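Side-chain contacts in pectate lyase 47 (Bacillus sp. TS-47, PDB 1VBL), which is a thermostable, calcium-binding lyase of polysaccharide lyase family 1 that probably cleaves pectate by beta-elimination: residues T255-S260 / V272-N277; L232-S237 / I241-N246; P86-E91 / V116-K121; P80-D85 / K123-V128. All coordinates share one frame; numbering follows the deposited sequence.

From the N terminus, 80-85 and 86-91 follow one another directly and both return to helix 110-126. The first loop to close is contact 3, at 116-121; contact 4 closes at 123-128, where the helix gives way to strand 127-129, so contact 3 lies wholly within the loop of contact 4. The salt bridge from R117 to D85 joins the two. Further on, contacts 2 and 1 follow in series, each closing a short loop across the interior of the parallel beta-helix. They touch through backbone hydrogen bonds between neighbouring coils, I234 with L256 and probably I243 with T273. Contacts 3 and 4 thus tie a helical excursion together; contacts 2 and 1 join facing walls of the aliphatic core, behind a strand that bears a calcium ligand.

Contact 1 of 4, residues T255-S260 / V272-N277; sequences TLIGAS and VTLHHN
A buried aliphatic contact across the interior of the right-handed parallel beta-helix brings I257 of strand 253-257 up against V272 and L274 of strand 272-280. The two strands belong to different faces of the coil, and their side chains meet in the core between them, as expected of family 1 pectate lyases. The methyl CD1 of I257 does the touching. With CG1 anti to the carbonyl carbon (chi1 -63°) and the rest of the chain extended, CD1 is carried across the core to meet V272 tip to tip, 4.1 Å from V272 CB. The same methyl lies 4.3 Å from L274 CD1, so one tip serves two residues on the same side of their strand. These are comfortable van der Waals distances. L270, P287 and V289 also pack on I257, while I241 and I243 continue the aliphatic layer beyond V272 and L274. Where strand 253-257 ends, G258 adopts backbone angles at which a side chain would jam against the preceding carbonyl oxygen. At the far end of the other segment, N277 belongs to an asparagine ladder at a turn of the coil: its OD1 accepts N246 N and its ND2 donates to I243 O. Beside it H276 stacks on Y245, and H276 ND1 is hydrogen-bonded to H275 ND1 at 2.8 Å.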
loop_
_atom_site.group_PDB
_atom_site.type_symbol
_atom_site.label_atom_id
_atom_site.label_comp_id
_atom_site.label_asym_id
_atom_site.label_seq_id
_atom_site.Cartn_x
_atom_site.Cartn_y
_atom_site.Cartn_z
ATOM N N THR A 255 -0.045 2.351 -3.588
ATOM C CA THR A 255 0.087 3.189 -2.403
ATOM C C THR A 255 -0.537 4.574 -2.455
ATOM O O THR A 255 -0.106 5.445 -3.205
ATOM C CB THR A 255 1.578 3.345 -2.023
ATOM O OG1 THR A 255 2.087 2.076 -1.592
ATOM C CG2 THR A 255 1.756 4.374 -0.902
ATOM N N LEU A 256 -1.547 4.763 -1.621
ATOM C CA LEU A 256 -2.232 6.037 -1.514
ATOM C C LEU A 256 -1.642 6.768 -0.308
ATOM O O LEU A 256 -1.438 6.169 0.746
ATOM C CB LEU A 256 -3.726 5.794 -1.291
ATOM C CG LEU A 256 -4.670 6.993 -1.198
ATOM C CD1 LEU A 256 -4.707 7.732 -2.529
ATOM C CD2 LEU A 256 -6.063 6.498 -0.828
ATOM N N ILE A 257 -1.338 8.050 -0.471
ATOM C CA ILE A 257 -0.813 8.857 0.630
ATOM C C ILE A 257 -1.730 10.078 0.683
ATOM O O ILE A 257 -1.583 11.015 -0.103
ATOM C CB ILE A 257 0.651 9.294 0.382
ATOM C CG1 ILE A 257 1.554 8.052 0.315
ATOM C CG2 ILE A 257 1.119 10.229 1.507
ATOM C CD1 ILE A 257 3.031 8.361 0.088
ATOM N N GLY A 258 -2.684 10.047 1.609
ATOM C CA GLY A 258 -3.649 11.126 1.716
ATOM C C GLY A 258 -4.861 10.648 0.939
ATOM O O GLY A 258 -4.776 10.440 -0.273
ATOM N N ALA A 259 -5.988 10.469 1.620
ATOM C CA ALA A 259 -7.195 9.971 0.965
ATOM C C ALA A 259 -8.243 11.004 0.560
ATOM O O ALA A 259 -9.256 10.640 -0.036
ATOM C CB ALA A 259 -7.853 8.910 1.851
ATOM N N SER A 260 -8.015 12.280 0.856
ATOM C CA SER A 260 -9.017 13.290 0.513
ATOM C C SER A 260 -8.490 14.683 0.193
ATOM O O SER A 260 -7.635 15.214 0.901
ATOM C CB SER A 260 -10.036 13.395 1.649
ATOM O OG SER A 260 -10.883 14.512 1.463
ATOM N N VAL A 272 6.432 11.091 4.105
ATOM C CA VAL A 272 6.842 9.723 3.833
ATOM C C VAL A 272 8.047 9.658 2.905
ATOM O O VAL A 272 8.215 10.502 2.028
ATOM C CB VAL A 272 5.679 8.940 3.150
ATOM C CG1 VAL A 272 6.049 7.467 2.992
ATOM C CG2 VAL A 272 4.394 9.094 3.957
ATOM N N THR A 273 8.881 8.648 3.113
ATOM C CA THR A 273 10.051 8.417 2.276
ATOM C C THR A 273 9.901 7.020 1.701
ATOM O O THR A 273 9.630 6.066 2.437
ATOM C CB THR A 273 11.369 8.443 3.078
ATOM O OG1 THR A 273 11.573 9.745 3.629
ATOM C CG2 THR A 273 12.549 8.092 2.175
ATOM N N LEU A 274 10.060 6.907 0.388
ATOM C CA LEU A 274 9.973 5.622 -0.290
ATOM C C LEU A 274 11.242 5.467 -1.106
ATOM O O LEU A 274 11.500 6.253 -2.022
ATOM C CB LEU A 274 8.769 5.567 -1.230
ATOM C CG LEU A 274 7.390 5.844 -0.632
ATOM C CD1 LEU A 274 7.111 7.337 -0.682
ATOM C CD2 LEU A 274 6.325 5.084 -1.425
ATOM N N HIS A 275 12.045 4.467 -0.774
ATOM C CA HIS A 275 13.270 4.263 -1.517
ATOM C C HIS A 275 13.632 2.801 -1.707
ATOM O O HIS A 275 13.288 1.939 -0.891
ATOM C CB HIS A 275 14.424 5.048 -0.863
ATOM C CG HIS A 275 14.868 4.521 0.469
ATOM N ND1 HIS A 275 15.772 3.489 0.598
ATOM C CD2 HIS A 275 14.572 4.919 1.729
ATOM C CE1 HIS A 275 16.017 3.275 1.878
ATOM N NE2 HIS A 275 15.301 4.130 2.587
ATOM N N HIS A 276 14.303 2.536 -2.822
ATOM C CA HIS A 276 14.743 1.196 -3.186
ATOM C C HIS A 276 13.635 0.159 -3.264
ATOM O O HIS A 276 13.857 -1.023 -2.994
ATOM C CB HIS A 276 15.835 0.724 -2.227
ATOM C CG HIS A 276 17.095 1.523 -2.325
ATOM N ND1 HIS A 276 17.340 2.629 -1.538
ATOM C CD2 HIS A 276 18.162 1.404 -3.149
ATOM C CE1 HIS A 276 18.504 3.156 -1.874
ATOM N NE2 HIS A 276 19.023 2.432 -2.849
ATOM N N ASN A 277 12.442 0.601 -3.639
ATOM C CA ASN A 277 11.329 -0.321 -3.770
ATOM C C ASN A 277 11.295 -0.784 -5.214
ATOM O O ASN A 277 11.707 -0.062 -6.124
ATOM C CB ASN A 277 10.011 0.363 -3.390
ATOM C CG ASN A 277 9.968 0.750 -1.924
ATOM O OD1 ASN A 277 9.942 -0.111 -1.042
ATOM N ND2 ASN A 277 9.975 2.049 -1.656
#

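Contact 2 of 4, residues L232-S237 / I241-N246; sequences LDIKNS and ITISYN. With CA (calcium ion), chain B.
The calcium site of the parallel beta-helix sits on the outer side of strand 232-235, whose inner side carries L232 and I234 into the core against I243 and I241. Segments 232-235 and 241-244 run nearly antiparallel, 164° apart, on facing walls of the coil. D233 points away from this core, where its OD2 binds the calcium ion at 2.5 Å; three waters, D190 and D229 take further part in the site. Its other oxygen, OD1, accepts L256 N of the next coil, which fixes the turn of the carboxylate. Within, every meeting is tip to tip. With CG anti to the backbone N (chi1 -163°) and the chain extended, L232 sends CD1 inward to I243 CD1, 3.7 Å away. I234 works with both branches: its CD1 touches I243 CD1, also at 3.7 Å, and its CG2 presses on I241 CD1. Cut back to alanine, I234 would probably leave a gap in the core and deprive the CD1 methyls of I241 and I243 of a shared partner just behind the metal ligand. Packing is tightest on the I241 side, where I234 CG2 and I241 CD1 are 3.3 Å apart, closer than usual for two carbons.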
loop_
_atom_site.group_PDB
_atom_site.type_symbol
_atom_site.label_atom_id
_atom_site.label_comp_id
_atom_site.label_asym_id
_atom_site.label_seq_id
_atom_site.Cartn_x
_atom_site.Cartn_y
_atom_site.Cartn_z
ATOM N N LEU A 232 -0.370 -0.851 0.291
ATOM C CA LEU A 232 0.109 -0.115 1.452
ATOM C C LEU A 232 -0.424 1.310 1.369
ATOM O O LEU A 232 0.118 2.137 0.639
ATOM C CB LEU A 232 1.640 -0.102 1.442
ATOM C CG LEU A 232 2.417 0.259 2.709
ATOM C CD1 LEU A 232 3.907 0.242 2.382
ATOM C CD2 LEU A 232 2.001 1.621 3.228
ATOM N N ASP A 233 -1.491 1.595 2.110
ATOM C CA ASP A 233 -2.075 2.928 2.090
ATOM C C ASP A 233 -1.774 3.703 3.358
ATOM O O ASP A 233 -1.670 3.130 4.442
ATOM C CB ASP A 233 -3.583 2.853 1.852
ATOM C CG ASP A 233 -3.922 2.443 0.428
ATOM O OD1 ASP A 233 -3.082 2.642 -0.473
ATOM O OD2 ASP A 233 -5.032 1.934 0.196
ATOM N N ILE A 234 -1.634 5.014 3.199
ATOM C CA ILE A 234 -1.302 5.916 4.292
ATOM C C ILE A 234 -2.280 7.080 4.281
ATOM O O ILE A 234 -2.392 7.791 3.281
ATOM C CB ILE A 234 0.138 6.440 4.105
ATOM C CG1 ILE A 234 1.103 5.247 4.059
ATOM C CG2 ILE A 234 0.506 7.410 5.220
ATOM C CD1 ILE A 234 2.519 5.606 3.662
ATOM N N LYS A 235 -2.982 7.290 5.390
ATOM C CA LYS A 235 -3.960 8.372 5.434
ATOM C C LYS A 235 -4.259 8.902 6.829
ATOM O O LYS A 235 -3.686 8.459 7.828
ATOM C CB LYS A 235 -5.272 7.902 4.800
ATOM C CG LYS A 235 -5.946 6.767 5.559
ATOM C CD LYS A 235 -7.246 6.328 4.888
ATOM C CE LYS A 235 -7.936 5.229 5.686
ATOM N NZ LYS A 235 -9.204 4.767 5.050
ATOM N N ASN A 236 -5.174 9.863 6.868
ATOM C CA ASN A 236 -5.627 10.488 8.102
ATOM C C ASN A 236 -4.537 10.944 9.055
ATOM O O ASN A 236 -4.395 10.423 10.166
ATOM C CB ASN A 236 -6.601 9.559 8.830
ATOM C CG ASN A 236 -7.860 9.299 8.026
ATOM O OD1 ASN A 236 -8.248 10.113 7.191
ATOM N ND2 ASN A 236 -8.512 8.171 8.284
ATOM N N SER A 237 -3.767 11.927 8.600
ATOM C CA SER A 237 -2.705 12.529 9.385
ATOM C C SER A 237 -1.568 11.621 9.832
ATOM O O SER A 237 -0.882 11.934 10.797
ATOM C CB SER A 237 -3.307 13.231 10.605
ATOM O OG SER A 237 -4.335 14.118 10.202
ATOM N N ILE A 241 6.972 8.239 8.018
ATOM C CA ILE A 241 6.948 6.864 7.550
ATOM C C ILE A 241 8.061 6.598 6.545
ATOM O O ILE A 241 8.349 7.444 5.707
ATOM C CB ILE A 241 5.601 6.576 6.862
ATOM C CG1 ILE A 241 4.456 6.893 7.830
ATOM C CG2 ILE A 241 5.549 5.136 6.376
ATOM C CD1 ILE A 241 3.086 6.785 7.201
ATOM N N THR A 242 8.685 5.428 6.642
ATOM C CA THR A 242 9.727 5.042 5.699
ATOM C C THR A 242 9.340 3.703 5.075
ATOM O O THR A 242 9.101 2.721 5.778
ATOM C CB THR A 242 11.114 4.918 6.372
ATOM O OG1 THR A 242 11.572 6.219 6.766
ATOM C CG2 THR A 242 12.131 4.312 5.393
ATOM N N ILE A 243 9.263 3.690 3.749
ATOM C CA ILE A 243 8.905 2.506 2.969
ATOM C C ILE A 243 10.139 2.181 2.136
ATOM O O ILE A 243 10.440 2.874 1.159
ATOM C CB ILE A 243 7.709 2.819 2.046
ATOM C CG1 ILE A 243 6.498 3.217 2.898
ATOM C CG2 ILE A 243 7.395 1.622 1.157
ATOM C CD1 ILE A 243 5.311 3.687 2.090
ATOM N N SER A 244 10.847 1.121 2.514
ATOM C CA SER A 244 12.081 0.786 1.822
ATOM C C SER A 244 12.307 -0.674 1.464
ATOM O O SER A 244 11.887 -1.584 2.178
ATOM C CB SER A 244 13.259 1.262 2.666
ATOM O OG SER A 244 13.196 0.692 3.962
ATOM N N TYR A 245 12.996 -0.880 0.346
ATOM C CA TYR A 245 13.335 -2.216 -0.118
ATOM C C TYR A 245 12.186 -3.219 -0.160
ATOM O O TYR A 245 12.366 -4.388 0.181
ATOM C CB TYR A 245 14.468 -2.764 0.744
ATOM C CG TYR A 245 15.795 -2.089 0.474
ATOM C CD1 TYR A 245 16.579 -2.477 -0.608
ATOM C CD2 TYR A 245 16.255 -1.055 1.286
ATOM C CE1 TYR A 245 17.796 -1.853 -0.876
ATOM C CE2 TYR A 245 17.475 -0.419 1.027
ATOM C CZ TYR A 245 18.237 -0.828 -0.057
ATOM O OH TYR A 245 19.442 -0.223 -0.335
ATOM N N ASN A 246 11.014 -2.759 -0.587
ATOM C CA ASN A 246 9.847 -3.628 -0.703
ATOM C C ASN A 246 9.599 -3.925 -2.171
ATOM O O ASN A 246 10.042 -3.189 -3.053
ATOM C CB ASN A 246 8.591 -2.944 -0.152
ATOM C CG ASN A 246 8.695 -2.632 1.318
ATOM O OD1 ASN A 246 8.638 -3.530 2.164
ATOM N ND2 ASN A 246 8.852 -1.351 1.639
HETATM CA CA CA B . -7.222 1.556 1.433
HETATM O O HOH W 1 -9.155 0.429 2.281
HETATM O O HOH W 2 -6.788 3.347 3.292
HETATM O O HOH W 3 -8.627 3.306 0.301
#

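Contact 3 of 4, residues P86-E91 / V116-K121; sequences PHFDFE and VRSQKK
This contact seats the loop leading into helix 90-97 on helix 110-126, part of a helical excursion from the parallel beta-helix, with H87 and F88 meeting R117 and S118. R117 bends at chi3 (-63°), bringing its guanidinium round to H87. There NH2 approaches the edge of the imidazole, 3.5 Å from H87 CD2, with the two planes 89° apart. The arginine's main polar partner is D85, which takes its NE in a salt bridge, so H87 merely flanks a charge already paired. D85 also accepts H87 N through OD2, tying the loop to that carboxylate. Deeper in, F88 CB rests 3.9 Å from S118 OG, while the F88 ring turns on to F172 in an edge-to-face stack. The serine hydroxyl is well satisfied between D85 N and the carbonyl oxygen of A114. One residue past F88, D89 is the N-cap of helix 90-97, its OD1 accepting A92 N.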
loop_
_atom_site.group_PDB
_atom_site.type_symbol
_atom_site.label_atom_id
_atom_site.label_comp_id
_atom_site.label_asym_id
_atom_site.label_seq_id
_atom_site.Cartn_x
_atom_site.Cartn_y
_atom_site.Cartn_z
ATOM N N PRO A 86 -27.709 -13.051 6.550
ATOM C CA PRO A 86 -28.891 -13.829 6.151
ATOM C C PRO A 86 -29.730 -13.127 5.080
ATOM O O PRO A 86 -30.439 -13.773 4.306
ATOM C CB PRO A 86 -29.672 -13.975 7.459
ATOM C CG PRO A 86 -28.624 -13.845 8.514
ATOM C CD PRO A 86 -27.735 -12.756 7.991
ATOM N N HIS A 87 -29.650 -11.802 5.051
ATOM C CA HIS A 87 -30.421 -11.007 4.104
ATOM C C HIS A 87 -29.643 -10.639 2.850
ATOM O O HIS A 87 -30.107 -9.834 2.041
ATOM C CB HIS A 87 -30.918 -9.730 4.784
ATOM C CG HIS A 87 -31.770 -9.983 5.990
ATOM N ND1 HIS A 87 -33.012 -10.575 5.911
ATOM C CD2 HIS A 87 -31.550 -9.739 7.303
ATOM C CE1 HIS A 87 -33.523 -10.683 7.126
ATOM N NE2 HIS A 87 -32.655 -10.185 7.988
ATOM N N PHE A 88 -28.460 -11.219 2.688
ATOM C CA PHE A 88 -27.663 -10.928 1.510
ATOM C C PHE A 88 -27.556 -12.104 0.558
ATOM O O PHE A 88 -27.408 -13.251 0.974
ATOM C CB PHE A 88 -26.254 -10.476 1.901
ATOM C CG PHE A 88 -25.364 -10.201 0.719
ATOM C CD1 PHE A 88 -24.567 -11.206 0.177
ATOM C CD2 PHE A 88 -25.353 -8.943 0.124
ATOM C CE1 PHE A 88 -23.770 -10.962 -0.943
ATOM C CE2 PHE A 88 -24.562 -8.688 -0.995
ATOM C CZ PHE A 88 -23.770 -9.700 -1.531
ATOM N N ASP A 89 -27.639 -11.795 -0.731
ATOM C CA ASP A 89 -27.516 -12.784 -1.794
ATOM C C ASP A 89 -26.878 -12.063 -2.974
ATOM O O ASP A 89 -27.420 -11.074 -3.468
ATOM C CB ASP A 89 -28.885 -13.338 -2.190
ATOM C CG ASP A 89 -28.798 -14.318 -3.349
ATOM O OD1 ASP A 89 -28.815 -13.873 -4.516
ATOM O OD2 ASP A 89 -28.694 -15.536 -3.089
ATOM N N PHE A 90 -25.723 -12.555 -3.409
ATOM C CA PHE A 90 -24.991 -11.939 -4.510
ATOM C C PHE A 90 -25.839 -11.736 -5.761
ATOM O O PHE A 90 -25.900 -10.631 -6.300
ATOM C CB PHE A 90 -23.758 -12.778 -4.865
ATOM C CG PHE A 90 -22.810 -12.085 -5.805
ATOM C CD1 PHE A 90 -22.286 -12.756 -6.905
ATOM C CD2 PHE A 90 -22.435 -10.765 -5.586
ATOM C CE1 PHE A 90 -21.406 -12.118 -7.774
ATOM C CE2 PHE A 90 -21.554 -10.119 -6.450
ATOM C CZ PHE A 90 -21.039 -10.798 -7.546
ATOM N N GLU A 91 -26.483 -12.800 -6.228
ATOM C CA GLU A 91 -27.317 -12.706 -7.421
ATOM C C GLU A 91 -28.395 -11.643 -7.263
ATOM O O GLU A 91 -28.644 -10.859 -8.181
ATOM C CB GLU A 91 -27.972 -14.054 -7.724
ATOM C CG GLU A 91 -27.036 -15.070 -8.350
ATOM C CD GLU A 91 -27.696 -16.422 -8.532
ATOM O OE1 GLU A 91 -28.803 -16.473 -9.111
ATOM O OE2 GLU A 91 -27.105 -17.435 -8.096
ATOM N N VAL A 116 -23.322 -4.540 3.708
ATOM C CA VAL A 116 -22.523 -3.814 4.688
ATOM C C VAL A 116 -22.244 -4.667 5.916
ATOM O O VAL A 116 -21.125 -4.673 6.430
ATOM C CB VAL A 116 -23.222 -2.504 5.134
ATOM C CG1 VAL A 116 -22.462 -1.871 6.297
ATOM C CG2 VAL A 116 -23.286 -1.526 3.967
ATOM N N ARG A 117 -23.255 -5.390 6.396
ATOM C CA ARG A 117 -23.046 -6.231 7.569
ATOM C C ARG A 117 -22.111 -7.391 7.240
ATOM O O ARG A 117 -21.258 -7.752 8.047
ATOM C CB ARG A 117 -24.381 -6.758 8.113
ATOM C CG ARG A 117 -25.252 -5.686 8.766
ATOM C CD ARG A 117 -26.434 -6.309 9.516
ATOM N NE ARG A 117 -27.338 -7.023 8.621
ATOM C CZ ARG A 117 -28.358 -6.461 7.980
ATOM N NH1 ARG A 117 -28.616 -5.169 8.138
ATOM N NH2 ARG A 117 -29.115 -7.191 7.173
ATOM N N SER A 118 -22.265 -7.968 6.052
ATOM C CA SER A 118 -21.408 -9.076 5.636
ATOM C C SER A 118 -19.960 -8.588 5.577
ATOM O O SER A 118 -19.031 -9.274 6.017
ATOM C CB SER A 118 -21.828 -9.579 4.252
ATOM O OG SER A 118 -23.179 -10.007 4.250
ATOM N N GLN A 119 -19.782 -7.395 5.019
ATOM C CA GLN A 119 -18.462 -6.789 4.890
ATOM C C GLN A 119 -17.859 -6.527 6.267
ATOM O O GLN A 119 -16.679 -6.800 6.501
ATOM C CB GLN A 119 -18.567 -5.475 4.115
ATOM C CG GLN A 119 -17.251 -4.732 3.985
ATOM C CD GLN A 119 -17.450 -3.234 3.887
ATOM O OE1 GLN A 119 -18.085 -2.738 2.955
ATOM N NE2 GLN A 119 -16.913 -2.504 4.859
ATOM N N LYS A 120 -18.668 -5.993 7.178
ATOM C CA LYS A 120 -18.187 -5.710 8.525
ATOM C C LYS A 120 -17.702 -6.974 9.227
ATOM O O LYS A 120 -16.708 -6.947 9.954
ATOM C CB LYS A 120 -19.281 -5.054 9.371
ATOM C CG LYS A 120 -18.839 -4.786 10.800
ATOM C CD LYS A 120 -19.958 -4.206 11.644
ATOM C CE LYS A 120 -19.518 -4.064 13.096
ATOM N NZ LYS A 120 -18.260 -3.273 13.211
ATOM N N LYS A 121 -18.402 -8.084 9.014
ATOM C CA LYS A 121 -18.006 -9.334 9.648
ATOM C C LYS A 121 -16.639 -9.790 9.138
ATOM O O LYS A 121 -15.811 -10.284 9.905
ATOM C CB LYS A 121 -19.052 -10.430 9.397
ATOM C CG LYS A 121 -18.794 -11.693 10.210
ATOM C CD LYS A 121 -19.930 -12.705 10.099
ATOM C CE LYS A 121 -19.577 -13.989 10.833
ATOM N NZ LYS A 121 -20.650 -15.022 10.754
#

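Contact 4 of 4, residues P80-D85 / K123-V128; sequences PDFYKD and KDRIMV
Two aromatic side chains of the short, weakly bonded helix 80-83 cross R125 near the end of helix 110-126, just before the chain enters strand 127-129 of the parallel beta-helix. F82 and R125 run across each other at about a right angle, and ring and guanidinium planes are also close to perpendicular, 89° apart; F82 CE2 lies 3.8 Å from R125 NE. Y83 crosses the same arginine at about a right angle, but its ring is tilted only 39° from the guanidinium plane. It meets the aliphatic part of the chain, with OH 3.6 Å from R125 CD. The rings also meet one another: F82 CD2 stands over one face of Y83, offset toward the rim, and F82 forms a cation-pi contact with K121. R125 leaves the backbone with CG anti to N (chi1 173°) and bends at chi3, carrying its end past the rings to the carbonyl oxygen of V71 and to a salt bridge with D73. A leucine in place of R125 would probably leave D73 without its charged mate and the V71 carbonyl without this donor, and would remove the group lying across F82. Next along the chain, I126 sets CG2 anti to its carbonyl carbon, where this methyl touches Y83 OH at 3.5 Å.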
loop_
_atom_site.group_PDB
_atom_site.type_symbol
_atom_site.label_atom_id
_atom_site.label_comp_id
_atom_site.label_asym_id
_atom_site.label_seq_id
_atom_site.Cartn_x
_atom_site.Cartn_y
_atom_site.Cartn_z
ATOM N N PRO A 80 -16.960 -17.037 1.744
ATOM C CA PRO A 80 -17.956 -15.971 1.877
ATOM C C PRO A 80 -19.216 -16.401 2.628
ATOM O O PRO A 80 -19.872 -15.582 3.266
ATOM C CB PRO A 80 -18.231 -15.567 0.426
ATOM C CG PRO A 80 -17.861 -16.792 -0.366
ATOM C CD PRO A 80 -16.622 -17.275 0.330
ATOM N N ASP A 81 -19.538 -17.690 2.569
ATOM C CA ASP A 81 -20.720 -18.207 3.250
ATOM C C ASP A 81 -20.643 -17.970 4.759
ATOM O O ASP A 81 -21.659 -17.732 5.418
ATOM C CB ASP A 81 -20.886 -19.702 2.949
ATOM C CG ASP A 81 -19.708 -20.540 3.431
ATOM O OD1 ASP A 81 -18.544 -20.127 3.232
ATOM O OD2 ASP A 81 -19.947 -21.630 3.998
ATOM N N PHE A 82 -19.428 -18.024 5.294
ATOM C CA PHE A 82 -19.187 -17.813 6.717
ATOM C C PHE A 82 -19.533 -16.377 7.110
ATOM O O PHE A 82 -20.084 -16.123 8.184
ATOM C CB PHE A 82 -17.709 -18.096 7.021
ATOM C CG PHE A 82 -17.313 -17.844 8.447
ATOM C CD1 PHE A 82 -17.434 -18.844 9.407
ATOM C CD2 PHE A 82 -16.790 -16.610 8.825
ATOM C CE1 PHE A 82 -17.037 -18.621 10.728
ATOM C CE2 PHE A 82 -16.392 -16.375 10.140
ATOM C CZ PHE A 82 -16.514 -17.382 11.094
ATOM N N TYR A 83 -19.218 -15.438 6.226
ATOM C CA TYR A 83 -19.466 -14.024 6.492
ATOM C C TYR A 83 -20.821 -13.488 6.050
ATOM O O TYR A 83 -21.290 -12.480 6.576
ATOM C CB TYR A 83 -18.398 -13.172 5.809
ATOM C CG TYR A 83 -16.976 -13.486 6.202
ATOM C CD1 TYR A 83 -16.090 -14.052 5.284
ATOM C CD2 TYR A 83 -16.497 -13.165 7.470
ATOM C CE1 TYR A 83 -14.759 -14.280 5.618
ATOM C CE2 TYR A 83 -15.166 -13.390 7.814
ATOM C CZ TYR A 83 -14.305 -13.944 6.882
ATOM O OH TYR A 83 -12.988 -14.148 7.208
ATOM N N LYS A 84 -21.437 -14.157 5.081
ATOM C CA LYS A 84 -22.701 -13.710 4.509
ATOM C C LYS A 84 -23.872 -13.464 5.459
ATOM O O LYS A 84 -24.263 -14.337 6.240
ATOM C CB LYS A 84 -23.141 -14.684 3.409
ATOM C CG LYS A 84 -24.243 -14.138 2.510
ATOM C CD LYS A 84 -24.650 -15.130 1.426
ATOM C CE LYS A 84 -25.538 -16.241 1.972
ATOM N NZ LYS A 84 -26.815 -15.709 2.540
ATOM N N ASP A 85 -24.426 -12.258 5.374
ATOM C CA ASP A 85 -25.579 -11.868 6.182
ATOM C C ASP A 85 -26.775 -12.678 5.663
ATOM O O ASP A 85 -26.865 -12.964 4.469
ATOM C CB ASP A 85 -25.853 -10.369 5.999
ATOM C CG ASP A 85 -27.015 -9.874 6.839
ATOM O OD1 ASP A 85 -26.805 -9.556 8.032
ATOM O OD2 ASP A 85 -28.144 -9.806 6.304
ATOM N N LYS A 123 -14.343 -7.771 7.775
ATOM C CA LYS A 123 -13.408 -6.741 8.212
ATOM C C LYS A 123 -12.954 -6.978 9.652
ATOM O O LYS A 123 -11.755 -6.990 9.942
ATOM C CB LYS A 123 -14.061 -5.357 8.092
ATOM C CG LYS A 123 -13.158 -4.186 8.460
ATOM C CD LYS A 123 -13.416 -3.680 9.867
ATOM C CE LYS A 123 -14.856 -3.195 10.027
ATOM N NZ LYS A 123 -15.255 -2.243 8.945
ATOM N N ASP A 124 -13.915 -7.170 10.550
ATOM C CA ASP A 124 -13.597 -7.397 11.954
ATOM C C ASP A 124 -12.734 -8.637 12.184
ATOM O O ASP A 124 -12.081 -8.751 13.219
ATOM C CB ASP A 124 -14.881 -7.503 12.789
ATOM C CG ASP A 124 -15.608 -6.174 12.920
ATOM O OD1 ASP A 124 -14.989 -5.119 12.664
ATOM O OD2 ASP A 124 -16.800 -6.182 13.292
ATOM N N ARG A 125 -12.720 -9.562 11.228
ATOM C CA ARG A 125 -11.924 -10.778 11.384
ATOM C C ARG A 125 -10.560 -10.786 10.697
ATOM O O ARG A 125 -9.586 -11.275 11.273
ATOM C CB ARG A 125 -12.712 -12.005 10.907
ATOM C CG ARG A 125 -11.893 -13.302 10.877
ATOM C CD ARG A 125 -12.792 -14.538 10.798
ATOM N NE ARG A 125 -13.586 -14.698 12.015
ATOM C CZ ARG A 125 -13.156 -15.292 13.125
ATOM N NH1 ARG A 125 -11.933 -15.803 13.186
ATOM N NH2 ARG A 125 -13.945 -15.352 14.188
ATOM N N ILE A 126 -10.487 -10.250 9.481
ATOM C CA ILE A 126 -9.235 -10.272 8.726
ATOM C C ILE A 126 -8.290 -9.080 8.854
ATOM O O ILE A 126 -7.117 -9.192 8.499
ATOM C CB ILE A 126 -9.499 -10.516 7.223
ATOM C CG1 ILE A 126 -10.107 -9.271 6.575
ATOM C CG2 ILE A 126 -10.438 -11.719 7.057
ATOM C CD1 ILE A 126 -10.316 -9.413 5.076
ATOM N N MET A 127 -8.782 -7.940 9.331
ATOM C CA MET A 127 -7.905 -6.784 9.498
ATOM C C MET A 127 -7.400 -6.805 10.934
ATOM O O MET A 127 -8.152 -6.556 11.881
ATOM C CB MET A 127 -8.647 -5.480 9.195
ATOM C CG MET A 127 -9.054 -5.334 7.728
ATOM S SD MET A 127 -7.722 -5.756 6.548
ATOM C CE MET A 127 -6.539 -4.487 6.925
ATOM N N VAL A 128 -6.120 -7.127 11.080
ATOM C CA VAL A 128 -5.473 -7.244 12.382
ATOM C C VAL A 128 -4.890 -5.926 12.883
ATOM O O VAL A 128 -4.048 -5.317 12.220
ATOM C CB VAL A 128 -4.339 -8.303 12.318
ATOM C CG1 VAL A 128 -3.668 -8.454 13.671
ATOM C CG2 VAL A 128 -4.907 -9.639 11.855
#